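Local coordinates for protein AmbC (Sorangium cellulosum, PDB 5O15) that probably catalyses both the dehydration of a polyketide intermediate and its cyclisation to an oxygen heterocycle during the biosynthesis of ambruticin, at residues A[62-67]-A[83-88]; A[187-192]-A[256-261]; A[220-225]-A[268-273]; A[232-237]-A[294-299]; A[237-242]-A[288-293]. All coordinates share one frame; numbering follows the deposited sequence.

Contact 1 (A[62-67]-A[83-88]); sequences TAFVEL and LTIEAP
L83 and V65 meet methyl to methyl, L83 CD1 lying 4.3 Å from V65 CG2, where helix 62-67 packs on strand 83-85. This is the helix-on-sheet layering of a hotdog fold, with the two axes 9.6 Å apart and their directions 143° from each other. The apolar contacts carry the join. L83 holds CG anti to the backbone N (chi1 -175°), and its methyl CD1 lies against V65 and the main chain of F64, 4.4 Å from F64 CB. Further along, the F64 ring brings CE2 to within 4.3 Å of I85 CG2, an oblique approach to the methyl on the beta-branch of I85. Leucine and phenylalanine suit these places because both reach well beyond CB and can bridge the gap between the two layers, while isoleucine combines a branched shape, well tolerated in strands, with bulk. Polar atoms play a smaller part, and no hydrogen bond joins the segments. F64 O is approached by L83 CD1 at 3.6 Å, and A87 O approaches the F64 ring obliquely, 4.4 Å from F64 CZ. Around the contact, L83 and I85 pair through their backbones with W242 and F240 of strand 236-247, and T84 and E86 pair with R133 and H131. The F64 ring lies nearly parallel to that of H131, and T62 and E66 touch helix 211-225.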
# COMPACT_ATOMS: atom_id res chain seq x y z
N THR A 62 1.16 2.53 0.08
CA THR A 62 1.28 1.17 -0.44
C THR A 62 2.50 1.00 -1.34
O THR A 62 2.95 -0.13 -1.54
CB THR A 62 0.03 0.77 -1.21
OG1 THR A 62 -0.17 1.74 -2.23
CG2 THR A 62 -1.20 0.67 -0.32
N ALA A 63 3.05 2.09 -1.86
CA ALA A 63 4.30 1.98 -2.60
C ALA A 63 5.48 1.65 -1.68
O ALA A 63 6.41 0.95 -2.09
CB ALA A 63 4.61 3.26 -3.35
N PHE A 64 5.45 2.12 -0.42
CA PHE A 64 6.49 1.74 0.54
C PHE A 64 6.35 0.28 0.89
O PHE A 64 7.35 -0.42 1.05
CB PHE A 64 6.43 2.62 1.79
CG PHE A 64 6.56 4.07 1.52
CD1 PHE A 64 7.58 4.58 0.74
CD2 PHE A 64 5.63 4.95 2.03
CE1 PHE A 64 7.66 5.97 0.52
CE2 PHE A 64 5.71 6.30 1.83
CZ PHE A 64 6.68 6.80 1.03
N VAL A 65 5.11 -0.23 0.97
CA VAL A 65 4.90 -1.65 1.17
C VAL A 65 5.50 -2.45 0.02
O VAL A 65 6.19 -3.45 0.23
CB VAL A 65 3.42 -1.95 1.40
CG1 VAL A 65 3.18 -3.43 1.52
CG2 VAL A 65 2.90 -1.22 2.64
N GLU A 66 5.22 -2.03 -1.21
CA GLU A 66 5.77 -2.69 -2.39
C GLU A 66 7.29 -2.70 -2.36
O GLU A 66 7.92 -3.72 -2.67
CB GLU A 66 5.24 -2.00 -3.66
CG GLU A 66 5.98 -2.32 -4.93
CD GLU A 66 5.86 -3.77 -5.41
OE1 GLU A 66 5.20 -4.60 -4.76
OE2 GLU A 66 6.50 -4.09 -6.44
N LEU A 67 7.91 -1.57 -2.01
CA LEU A 67 9.36 -1.53 -1.97
C LEU A 67 9.90 -2.46 -0.89
O LEU A 67 10.92 -3.14 -1.10
CB LEU A 67 9.83 -0.08 -1.78
CG LEU A 67 9.62 0.81 -3.02
CD1 LEU A 67 9.76 2.27 -2.67
CD2 LEU A 67 10.58 0.40 -4.13
N LEU A 83 6.06 -2.42 9.23
CA LEU A 83 6.43 -1.24 8.46
C LEU A 83 5.75 -0.05 9.11
O LEU A 83 4.54 -0.06 9.34
CB LEU A 83 6.03 -1.40 6.98
CG LEU A 83 6.48 -0.26 6.06
CD1 LEU A 83 6.71 -0.72 4.62
CD2 LEU A 83 5.58 0.95 6.06
N THR A 84 6.53 0.98 9.40
CA THR A 84 6.04 2.25 9.89
C THR A 84 6.35 3.29 8.83
O THR A 84 7.43 3.27 8.24
CB THR A 84 6.73 2.64 11.20
OG1 THR A 84 6.51 1.61 12.17
CG2 THR A 84 6.14 3.94 11.74
N ILE A 85 5.37 4.15 8.56
CA ILE A 85 5.56 5.26 7.65
C ILE A 85 5.94 6.47 8.50
O ILE A 85 5.21 6.86 9.41
CB ILE A 85 4.31 5.53 6.81
CG1 ILE A 85 3.98 4.25 6.01
CG2 ILE A 85 4.55 6.73 5.92
CD1 ILE A 85 2.72 4.34 5.18
N GLU A 86 7.07 7.08 8.19
CA GLU A 86 7.57 8.21 8.97
C GLU A 86 7.31 9.56 8.33
O GLU A 86 7.05 10.54 9.04
CB GLU A 86 9.07 8.07 9.20
CG GLU A 86 9.46 6.87 10.01
CD GLU A 86 10.88 6.92 10.47
OE1 GLU A 86 11.62 7.87 10.10
OE2 GLU A 86 11.24 6.01 11.22
N ALA A 87 7.43 9.64 7.00
CA ALA A 87 7.19 10.88 6.28
C ALA A 87 6.77 10.58 4.85
O ALA A 87 7.35 9.68 4.23
CB ALA A 87 8.49 11.69 6.25
N PRO A 88 5.85 11.36 4.30
CA PRO A 88 5.41 11.12 2.92
C PRO A 88 6.49 11.52 1.92
O PRO A 88 7.45 12.24 2.21
CB PRO A 88 4.18 12.01 2.76
CG PRO A 88 4.36 13.08 3.78
CD PRO A 88 5.14 12.48 4.92

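Contact 2 (A[187-192]-A[256-261]); sequences GRSIYA and RARVEV
The ring of Y191 overlaps the aliphatic part of R258, with Y191 CE1 3.5 Å from R258 CG and the side chains side by side. They form a non-hydrogen-bonded pair in an antiparallel ladder of the double hotdog fold. The extended arginine, its CG anti to the backbone N (chi1 179°), carries NE to Y191 OH at 3.2 Å, a bond lying in the guanidinium plane. Tyrosine suits the place, giving a ring to pack and a hydroxyl to accept. I190 with V259 and A192 with A257 form the hydrogen-bonded pairs, turning their side chains to the other face, where I190 and A192 meet helix 211-225. E260 shares the face of Y191 and R258 and forms a salt-bridge network with R258 and with R188, which reaches in from the preceding loop. In one of its two conformers R188 sets NH2 3.4 Å from E260 OE1, charges alone, since the oxygen lies well out of the guanidinium plane; R188 NH1 donates to V261 O at 2.7 Å. E260, between two arginines, is probably stabilised as a carboxylate, and R258 also pairs with E275. R258 NH2 lies 2.9 Å from E260 OE1, and R258 NH1 donates to E260 OE2 from above the carboxylate plane.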
# COMPACT_ATOMS: atom_id res chain seq x y z
N GLY A 187 -21.20 -7.46 8.31
CA GLY A 187 -20.68 -7.08 9.61
C GLY A 187 -19.39 -6.29 9.45
O GLY A 187 -19.32 -5.31 8.70
N ARG A 188 -18.32 -6.73 10.14
CA ARG A 188 -17.02 -6.07 10.11
C ARG A 188 -16.20 -6.39 8.88
O ARG A 188 -15.09 -5.88 8.75
CB ARG A 188 -16.17 -6.50 11.33
CG ARG A 188 -16.80 -6.18 12.67
CD ARG A 188 -15.84 -6.47 13.84
NE ARG A 188 -15.50 -7.89 13.95
CZ ARG A 188 -14.30 -8.42 13.71
NH1 ARG A 188 -13.27 -7.65 13.36
NH2 ARG A 188 -14.11 -9.72 13.84
N SER A 189 -16.66 -7.28 8.00
CA SER A 189 -15.91 -7.65 6.82
C SER A 189 -16.44 -6.94 5.59
O SER A 189 -17.63 -7.00 5.29
CB SER A 189 -16.01 -9.16 6.59
OG SER A 189 -15.34 -9.83 7.65
N ILE A 190 -15.54 -6.28 4.88
CA ILE A 190 -15.81 -5.69 3.58
C ILE A 190 -15.25 -6.61 2.51
O ILE A 190 -14.09 -7.02 2.59
CB ILE A 190 -15.20 -4.29 3.46
CG1 ILE A 190 -15.73 -3.38 4.58
CG2 ILE A 190 -15.46 -3.71 2.10
CD1 ILE A 190 -17.20 -3.10 4.51
N TYR A 191 -16.08 -6.96 1.54
CA TYR A 191 -15.71 -7.79 0.41
C TYR A 191 -15.72 -6.91 -0.83
O TYR A 191 -16.68 -6.15 -1.04
CB TYR A 191 -16.69 -8.96 0.26
CG TYR A 191 -16.59 -9.91 1.42
CD1 TYR A 191 -15.56 -10.82 1.45
CD2 TYR A 191 -17.44 -9.86 2.51
CE1 TYR A 191 -15.39 -11.69 2.50
CE2 TYR A 191 -17.28 -10.73 3.60
CZ TYR A 191 -16.25 -11.65 3.57
OH TYR A 191 -16.04 -12.52 4.62
N ALA A 192 -14.71 -7.00 -1.68
CA ALA A 192 -14.65 -6.11 -2.83
C ALA A 192 -13.99 -6.77 -4.02
O ALA A 192 -13.09 -7.60 -3.88
CB ALA A 192 -13.94 -4.80 -2.47
N ARG A 256 -9.99 -10.20 -5.76
CA ARG A 256 -11.01 -10.05 -4.74
C ARG A 256 -10.33 -9.81 -3.40
O ARG A 256 -9.24 -10.31 -3.14
CB ARG A 256 -11.94 -11.25 -4.67
CG ARG A 256 -12.91 -11.26 -5.82
CD ARG A 256 -13.86 -12.42 -5.77
NE ARG A 256 -14.82 -12.30 -6.86
CZ ARG A 256 -15.59 -13.28 -7.30
NH1 ARG A 256 -15.57 -14.47 -6.72
NH2 ARG A 256 -16.43 -13.08 -8.32
N ALA A 257 -10.99 -9.01 -2.56
CA ALA A 257 -10.45 -8.60 -1.28
C ALA A 257 -11.47 -8.84 -0.19
O ALA A 257 -12.68 -8.66 -0.37
CB ALA A 257 -10.12 -7.10 -1.31
N ARG A 258 -10.93 -9.18 0.98
CA ARG A 258 -11.64 -9.24 2.24
C ARG A 258 -10.89 -8.33 3.21
O ARG A 258 -9.71 -8.57 3.50
CB ARG A 258 -11.71 -10.66 2.79
CG ARG A 258 -12.41 -10.76 4.11
CD ARG A 258 -12.38 -12.18 4.64
NE ARG A 258 -13.11 -12.29 5.90
CZ ARG A 258 -12.55 -12.21 7.11
NH1 ARG A 258 -11.25 -12.04 7.26
NH2 ARG A 258 -13.32 -12.33 8.19
N VAL A 259 -11.55 -7.29 3.69
CA VAL A 259 -10.97 -6.32 4.60
C VAL A 259 -11.78 -6.41 5.88
O VAL A 259 -12.95 -6.03 5.91
CB VAL A 259 -11.00 -4.91 4.00
CG1 VAL A 259 -10.37 -3.92 4.97
CG2 VAL A 259 -10.31 -4.84 2.68
N GLU A 260 -11.16 -6.90 6.94
CA GLU A 260 -11.83 -7.12 8.21
C GLU A 260 -11.45 -6.01 9.18
O GLU A 260 -10.29 -5.90 9.59
CB GLU A 260 -11.49 -8.49 8.78
CG GLU A 260 -12.24 -8.77 10.06
CD GLU A 260 -12.37 -10.24 10.35
OE1 GLU A 260 -13.51 -10.69 10.63
OE2 GLU A 260 -11.36 -10.96 10.26
N VAL A 261 -12.45 -5.19 9.52
CA VAL A 261 -12.21 -4.02 10.34
C VAL A 261 -12.12 -4.43 11.80
O VAL A 261 -12.96 -5.18 12.30
CB VAL A 261 -13.32 -2.98 10.11
CG1 VAL A 261 -13.07 -1.74 10.90
CG2 VAL A 261 -13.39 -2.66 8.64

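Contact 3 (A[220-225]-A[268-273]); sequences ALLRAE and DQLAAS
L221 and L270 reach toward each other tip to tip, their CD2 methyls 3.8 Å apart, where helix 220-225 lies against strand 269-273. The arrangement is the helix-on-sheet packing of the double hotdog fold, with axes 11.0 Å apart. Both leucines hold CG anti to the backbone N (chi1 173° for L221, -172° for L270), and these long apolar chains span the separation between the layers. The same methyl of L270 also meets L222, which comes in at a slant with its CD2 4.1 Å from L270 CD2. Two residues along the strand, on the same face, A272 adds a short CB, 4.2 Å from L221 CD2; a small residue suffices here, since L221 reaches it. An alanine in place of L270 would remove CG and both methyls and would probably open a gap beside L221, L222 and E225, L221 keeping only A272 on this strand segment. Beyond the contact, L221 also packs on V261 and L222 on P237, while the strand pairs through L270 and A272 with A292 and F290. At the end of the helix E225, its chain bent at chi2 (-82°), lies across the other branch of L270, with E225 OE1 3.9 Å from L270 CD1.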
# COMPACT_ATOMS: atom_id res chain seq x y z
N ALA A 220 -11.77 0.69 -0.73
CA ALA A 220 -13.01 -0.01 -0.41
C ALA A 220 -13.36 0.19 1.05
O ALA A 220 -14.53 0.44 1.39
CB ALA A 220 -12.85 -1.49 -0.73
N LEU A 221 -12.37 0.07 1.94
CA LEU A 221 -12.58 0.32 3.35
C LEU A 221 -13.07 1.74 3.60
O LEU A 221 -14.03 1.96 4.35
CB LEU A 221 -11.26 0.07 4.07
CG LEU A 221 -11.27 0.46 5.53
CD1 LEU A 221 -12.32 -0.33 6.28
CD2 LEU A 221 -9.93 0.21 6.13
N LEU A 222 -12.43 2.73 2.99
CA LEU A 222 -12.83 4.11 3.23
C LEU A 222 -14.22 4.39 2.68
O LEU A 222 -15.00 5.11 3.31
CB LEU A 222 -11.81 5.05 2.61
CG LEU A 222 -10.43 5.07 3.27
CD1 LEU A 222 -9.46 5.94 2.49
CD2 LEU A 222 -10.51 5.50 4.72
N ARG A 223 -14.57 3.85 1.52
CA ARG A 223 -15.90 4.09 1.00
C ARG A 223 -16.95 3.46 1.89
O ARG A 223 -18.04 4.02 2.06
CB ARG A 223 -16.01 3.59 -0.44
CG ARG A 223 -15.23 4.47 -1.40
CD ARG A 223 -15.34 4.06 -2.85
NE ARG A 223 -14.59 4.95 -3.70
CZ ARG A 223 -14.94 6.19 -4.04
NH1 ARG A 223 -16.13 6.68 -3.74
NH2 ARG A 223 -14.09 6.93 -4.71
N ALA A 224 -16.65 2.33 2.50
CA ALA A 224 -17.57 1.73 3.45
C ALA A 224 -17.65 2.56 4.73
O ALA A 224 -18.74 2.80 5.25
CB ALA A 224 -17.11 0.30 3.73
N GLU A 225 -16.53 3.03 5.24
CA GLU A 225 -16.50 3.73 6.53
C GLU A 225 -16.92 5.20 6.46
O GLU A 225 -17.42 5.73 7.47
CB GLU A 225 -15.10 3.64 7.13
CG GLU A 225 -14.78 2.25 7.59
CD GLU A 225 -15.37 1.97 8.97
OE1 GLU A 225 -15.33 2.88 9.83
OE2 GLU A 225 -15.89 0.86 9.19
N ASP A 268 -9.49 8.11 16.83
CA ASP A 268 -8.81 8.78 15.72
C ASP A 268 -8.15 7.80 14.76
O ASP A 268 -7.48 8.23 13.81
CB ASP A 268 -7.76 9.76 16.27
CG ASP A 268 -8.36 10.80 17.20
OD1 ASP A 268 -9.53 11.17 17.00
OD2 ASP A 268 -7.65 11.26 18.12
N GLN A 269 -8.35 6.49 14.95
CA GLN A 269 -7.67 5.49 14.14
C GLN A 269 -8.65 4.49 13.55
O GLN A 269 -9.75 4.27 14.07
CB GLN A 269 -6.66 4.70 14.96
CG GLN A 269 -5.51 5.52 15.43
CD GLN A 269 -4.41 4.68 16.02
OE1 GLN A 269 -4.38 3.46 15.87
NE2 GLN A 269 -3.50 5.34 16.69
N LEU A 270 -8.20 3.89 12.46
CA LEU A 270 -8.87 2.82 11.76
C LEU A 270 -7.86 1.70 11.61
O LEU A 270 -6.68 1.96 11.35
CB LEU A 270 -9.30 3.33 10.37
CG LEU A 270 -10.17 2.53 9.43
CD1 LEU A 270 -11.48 2.16 10.09
CD2 LEU A 270 -10.39 3.38 8.19
N ALA A 271 -8.31 0.46 11.78
CA ALA A 271 -7.41 -0.69 11.69
C ALA A 271 -8.16 -1.85 11.06
O ALA A 271 -9.35 -2.03 11.31
CB ALA A 271 -6.85 -1.10 13.06
N ALA A 272 -7.46 -2.63 10.24
CA ALA A 272 -8.08 -3.73 9.54
C ALA A 272 -7.00 -4.71 9.08
O ALA A 272 -5.84 -4.35 8.96
CB ALA A 272 -8.87 -3.23 8.33
N SER A 273 -7.42 -5.94 8.79
CA SER A 273 -6.62 -6.90 8.04
C SER A 273 -7.09 -6.91 6.59
O SER A 273 -8.24 -6.55 6.29
CB SER A 273 -6.76 -8.32 8.62
OG SER A 273 -8.10 -8.79 8.48

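Contact 4 (A[232-237]-A[294-299]); sequences PREGIP and WATAEH
R233 lies flat on W294, the guanidinium and indole planes only 4° apart and their centres separated by 3.8 Å. The arginine is extended from CG to NE, which lays its length over the indole, and its CG is anti to the backbone N (chi1 -174°). CD stands 3.6 Å from the centroid of the six-membered ring as a CH-pi contact, while CZ is above the five-membered ring as a cation-pi contact. The stacking leaves the N-H groups pointing outward; NH2 forms a salt bridge with D268 and NH1 a hydrogen bond to G267 O. P237 closes the opposite face of the indole, its CD 3.7 Å from the centroid of the six-membered ring; proline's rigid ring presents CD and CG as CH donors to the face. G235 has a positive phi, and a side chain there would run into A295 O, which suits glycine. Next to it the backbones join, with I236 N donating to A295 O at 3.0 Å and A295 N to I236 O at 2.9 Å. T296 puts OG1 between its backbone N and carbonyl carbon (chi1 67°), where it accepts from H299 N at 3.0 Å. Its CG2 rests against the carboxylate of E234, and a water links E234 OE2 to A297 N. Here a central strand pair of the double hotdog domain ends and runs through a threonine N-cap into the C-terminal helix 297-305.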
# COMPACT_ATOMS: atom_id res chain seq x y z
N PRO A 232 -20.12 12.82 9.61
CA PRO A 232 -19.10 13.58 8.87
C PRO A 232 -17.90 13.88 9.74
O PRO A 232 -18.03 14.15 10.94
CB PRO A 232 -19.84 14.86 8.46
CG PRO A 232 -21.24 14.47 8.39
CD PRO A 232 -21.43 13.47 9.50
N ARG A 233 -16.73 13.86 9.11
CA ARG A 233 -15.48 14.17 9.79
C ARG A 233 -14.55 14.88 8.82
O ARG A 233 -14.63 14.68 7.61
CB ARG A 233 -14.84 12.90 10.34
CG ARG A 233 -13.61 13.16 11.17
CD ARG A 233 -13.23 11.99 12.04
NE ARG A 233 -12.01 12.29 12.78
CZ ARG A 233 -11.55 11.56 13.79
NH1 ARG A 233 -12.20 10.47 14.18
NH2 ARG A 233 -10.45 11.94 14.40
N GLU A 234 -13.66 15.71 9.37
CA GLU A 234 -12.68 16.45 8.59
C GLU A 234 -11.53 15.54 8.18
O GLU A 234 -11.02 14.76 8.98
CB GLU A 234 -12.11 17.60 9.44
CG GLU A 234 -11.10 18.47 8.69
CD GLU A 234 -10.50 19.57 9.54
OE1 GLU A 234 -10.78 19.63 10.76
OE2 GLU A 234 -9.75 20.39 8.97
N GLY A 235 -11.11 15.65 6.92
CA GLY A 235 -9.89 15.02 6.45
C GLY A 235 -10.03 13.60 5.99
O GLY A 235 -11.06 13.21 5.43
N ILE A 236 -8.99 12.79 6.20
CA ILE A 236 -8.99 11.43 5.68
C ILE A 236 -8.13 10.55 6.58
O ILE A 236 -7.09 11.02 7.08
CB ILE A 236 -8.48 11.39 4.23
CG1 ILE A 236 -8.86 10.07 3.56
CG2 ILE A 236 -6.95 11.68 4.16
CD1 ILE A 236 -8.55 10.01 2.06
N PRO A 237 -8.47 9.28 6.81
CA PRO A 237 -7.50 8.38 7.47
C PRO A 237 -6.32 8.12 6.55
O PRO A 237 -6.49 7.72 5.40
CB PRO A 237 -8.30 7.09 7.71
CG PRO A 237 -9.75 7.52 7.62
CD PRO A 237 -9.79 8.63 6.62
N TRP A 294 -6.66 9.57 11.26
CA TRP A 294 -7.26 10.72 10.59
C TRP A 294 -6.30 11.89 10.53
O TRP A 294 -5.63 12.21 11.52
CB TRP A 294 -8.54 11.12 11.33
CG TRP A 294 -9.69 10.20 11.06
CD1 TRP A 294 -9.97 9.01 11.68
CD2 TRP A 294 -10.70 10.38 10.08
NE1 TRP A 294 -11.12 8.46 11.15
CE2 TRP A 294 -11.58 9.29 10.16
CE3 TRP A 294 -10.96 11.38 9.14
CZ2 TRP A 294 -12.69 9.17 9.36
CZ3 TRP A 294 -12.08 11.25 8.33
CH2 TRP A 294 -12.92 10.15 8.44
N ALA A 295 -6.22 12.52 9.36
CA ALA A 295 -5.31 13.64 9.13
C ALA A 295 -6.06 14.75 8.39
O ALA A 295 -6.89 14.48 7.51
CB ALA A 295 -4.14 13.22 8.25
N THR A 296 -5.76 15.99 8.74
CA THR A 296 -6.33 17.12 8.03
C THR A 296 -5.49 17.47 6.79
O THR A 296 -4.34 17.03 6.65
CB THR A 296 -6.33 18.36 8.92
OG1 THR A 296 -4.98 18.75 9.15
CG2 THR A 296 -7.04 18.11 10.23
N ALA A 297 -6.09 18.29 5.92
CA ALA A 297 -5.39 18.73 4.71
C ALA A 297 -4.09 19.45 5.07
O ALA A 297 -3.08 19.26 4.39
CB ALA A 297 -6.30 19.63 3.87
N GLU A 298 -4.14 20.33 6.06
CA GLU A 298 -2.94 21.07 6.45
C GLU A 298 -1.88 20.14 7.03
O GLU A 298 -0.69 20.34 6.78
CB GLU A 298 -3.33 22.13 7.48
CG GLU A 298 -2.17 22.97 7.99
CD GLU A 298 -1.42 23.71 6.89
OE1 GLU A 298 -0.27 24.13 7.15
OE2 GLU A 298 -1.96 23.86 5.78
N HIS A 299 -2.29 19.12 7.79
CA HIS A 299 -1.31 18.17 8.32
C HIS A 299 -0.56 17.48 7.18
O HIS A 299 0.67 17.37 7.20
CB HIS A 299 -2.02 17.12 9.17
CG HIS A 299 -1.09 16.12 9.77
ND1 HIS A 299 -0.47 16.35 10.97
CD2 HIS A 299 -0.65 14.92 9.33
CE1 HIS A 299 0.32 15.32 11.26
NE2 HIS A 299 0.22 14.44 10.28
O HOH W 1 -8.73 19.45 6.48

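Contact 5 (A[237-242]-A[288-293]); sequences PMPFAW and GTFRAR
The strands 237-242 and 289-293 run antiparallel with a classic beta bulge, F240 and A241 both facing R291, whose O accepts from F240 N at 2.8 Å and, weakly, from A241 N. R291 N donates back to A241 O, and before the bulge M238 and R293 exchange two bonds. At the bulge F240 holds CG between its backbone N and carbonyl carbon (chi1 68°), and its ring is gripped on both faces. R293 lays its guanidinium over one, NH2 3.6 Å from F240 CZ; R291 CB meets the other as a CH-pi contact, 4.1 Å from the centroid. Arginines suit this partly exposed face, where their chains pack and their charges stay near solvent. On the sheet face that carries P239 and A292, F290 in one of its two conformers turns its edge to the face of W242 (centroids 4.8 Å apart, planes at 62°), and P239 CG lies at the F290 edge, near its plane. An alanine in place of W242 would probably open a gap and leave the F290 edge without its aromatic partner, with P239 still beside it. Backbone bonds join F240 and W242 to I85 and L83, and F290 to A272; the W242 indole packs against helices 61-75 and 211-225.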
# COMPACT_ATOMS: atom_id res chain seq x y z
N PRO A 237 -8.47 9.28 6.81
CA PRO A 237 -7.50 8.38 7.47
C PRO A 237 -6.32 8.12 6.55
O PRO A 237 -6.49 7.72 5.40
CB PRO A 237 -8.30 7.09 7.71
CG PRO A 237 -9.75 7.52 7.62
CD PRO A 237 -9.79 8.63 6.62
N MET A 238 -5.11 8.24 7.12
CA MET A 238 -3.85 8.07 6.42
C MET A 238 -3.12 6.87 7.03
O MET A 238 -2.91 6.83 8.26
CB MET A 238 -2.96 9.30 6.68
CG MET A 238 -3.44 10.62 6.23
SD MET A 238 -2.85 10.94 4.60
CE MET A 238 -1.07 10.80 4.59
N PRO A 239 -2.71 5.90 6.23
CA PRO A 239 -1.96 4.75 6.78
C PRO A 239 -0.68 5.20 7.44
O PRO A 239 0.07 6.01 6.89
CB PRO A 239 -1.62 3.94 5.53
CG PRO A 239 -2.64 4.38 4.50
CD PRO A 239 -2.88 5.82 4.77
N PHE A 240 -0.40 4.65 8.64
CA PHE A 240 0.88 4.89 9.28
C PHE A 240 1.64 3.62 9.66
O PHE A 240 2.83 3.71 9.93
CB PHE A 240 0.76 5.81 10.50
CG PHE A 240 0.02 5.21 11.66
CD1 PHE A 240 0.69 4.49 12.63
CD2 PHE A 240 -1.35 5.38 11.77
CE1 PHE A 240 0.02 3.94 13.69
CE2 PHE A 240 -2.03 4.84 12.82
CZ PHE A 240 -1.35 4.12 13.79
N ALA A 241 1.01 2.45 9.62
CA ALA A 241 1.69 1.23 10.00
C ALA A 241 1.03 0.03 9.36
O ALA A 241 -0.18 -0.00 9.17
CB ALA A 241 1.74 1.04 11.51
N TRP A 242 1.85 -0.95 9.02
CA TRP A 242 1.45 -2.23 8.47
C TRP A 242 2.16 -3.32 9.24
O TRP A 242 3.31 -3.15 9.69
CB TRP A 242 1.84 -2.35 7.00
CG TRP A 242 1.22 -1.35 6.10
CD1 TRP A 242 1.56 -0.04 5.96
CD2 TRP A 242 0.14 -1.59 5.20
NE1 TRP A 242 0.77 0.55 5.01
CE2 TRP A 242 -0.11 -0.38 4.52
CE3 TRP A 242 -0.60 -2.72 4.87
CZ2 TRP A 242 -1.10 -0.26 3.56
CZ3 TRP A 242 -1.59 -2.61 3.91
CH2 TRP A 242 -1.84 -1.37 3.27
N GLY A 288 -1.63 -8.66 7.77
CA GLY A 288 -2.25 -8.98 9.03
C GLY A 288 -2.89 -7.77 9.67
O GLY A 288 -3.98 -7.87 10.25
N THR A 289 -2.24 -6.62 9.56
CA THR A 289 -2.76 -5.37 10.08
C THR A 289 -2.36 -4.22 9.17
O THR A 289 -1.23 -4.17 8.64
CB THR A 289 -2.25 -5.06 11.50
OG1 THR A 289 -2.31 -6.24 12.32
CG2 THR A 289 -3.11 -3.98 12.15
N PHE A 290 -3.29 -3.31 9.02
CA PHE A 290 -3.09 -1.99 8.48
C PHE A 290 -3.64 -1.02 9.51
O PHE A 290 -4.72 -1.27 10.05
CB PHE A 290 -4.02 -1.92 7.17
CG PHE A 290 -4.29 -0.54 6.69
CD1 PHE A 290 -3.35 0.15 5.97
CD2 PHE A 290 -5.54 0.07 6.90
CE1 PHE A 290 -3.60 1.42 5.53
CE2 PHE A 290 -5.77 1.35 6.47
CZ PHE A 290 -4.80 2.02 5.78
N ARG A 291 -2.94 0.08 9.80
CA ARG A 291 -3.43 1.08 10.75
C ARG A 291 -3.35 2.45 10.12
O ARG A 291 -2.32 2.80 9.54
CB ARG A 291 -2.61 1.08 12.02
CG ARG A 291 -2.60 -0.22 12.72
CD ARG A 291 -2.20 -0.03 14.16
NE ARG A 291 -1.93 -1.31 14.78
CZ ARG A 291 -2.85 -2.11 15.30
NH1 ARG A 291 -4.13 -1.78 15.28
NH2 ARG A 291 -2.48 -3.26 15.85
N ALA A 292 -4.42 3.22 10.28
CA ALA A 292 -4.49 4.57 9.75
C ALA A 292 -4.97 5.52 10.83
O ALA A 292 -5.66 5.12 11.76
CB ALA A 292 -5.46 4.64 8.57
N ARG A 293 -4.59 6.78 10.68
CA ARG A 293 -4.99 7.85 11.59
C ARG A 293 -5.56 9.00 10.78
O ARG A 293 -4.99 9.37 9.76
CB ARG A 293 -3.76 8.35 12.36
CG ARG A 293 -4.02 9.45 13.33
CD ARG A 293 -2.75 9.86 14.07
NE ARG A 293 -2.22 8.80 14.92
CZ ARG A 293 -1.11 8.10 14.70
NH1 ARG A 293 -0.36 8.34 13.63
NH2 ARG A 293 -0.73 7.17 15.57

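Contacts 1 and 3 are the buried ones, each setting a helix against a strand through apolar tips without a hydrogen bond between its segments. Contacts 2 and 5 are strand pairs and contact 4 a short one that runs into loop and helix; all three are partly buried, with charged chemistry towards the solvent and, in contact 5, an aromatic pair on the buried side. Contacts 4 and 5 use the same two strands and share P237. Contact 5 also touches contact 1 through backbone bonds of L83 and I85, and contact 3 through A272 and L270. Contact 3 in turn joins contact 2 through E260 and S273, while contacts 2 and 4 lie about 23 Å apart between centres.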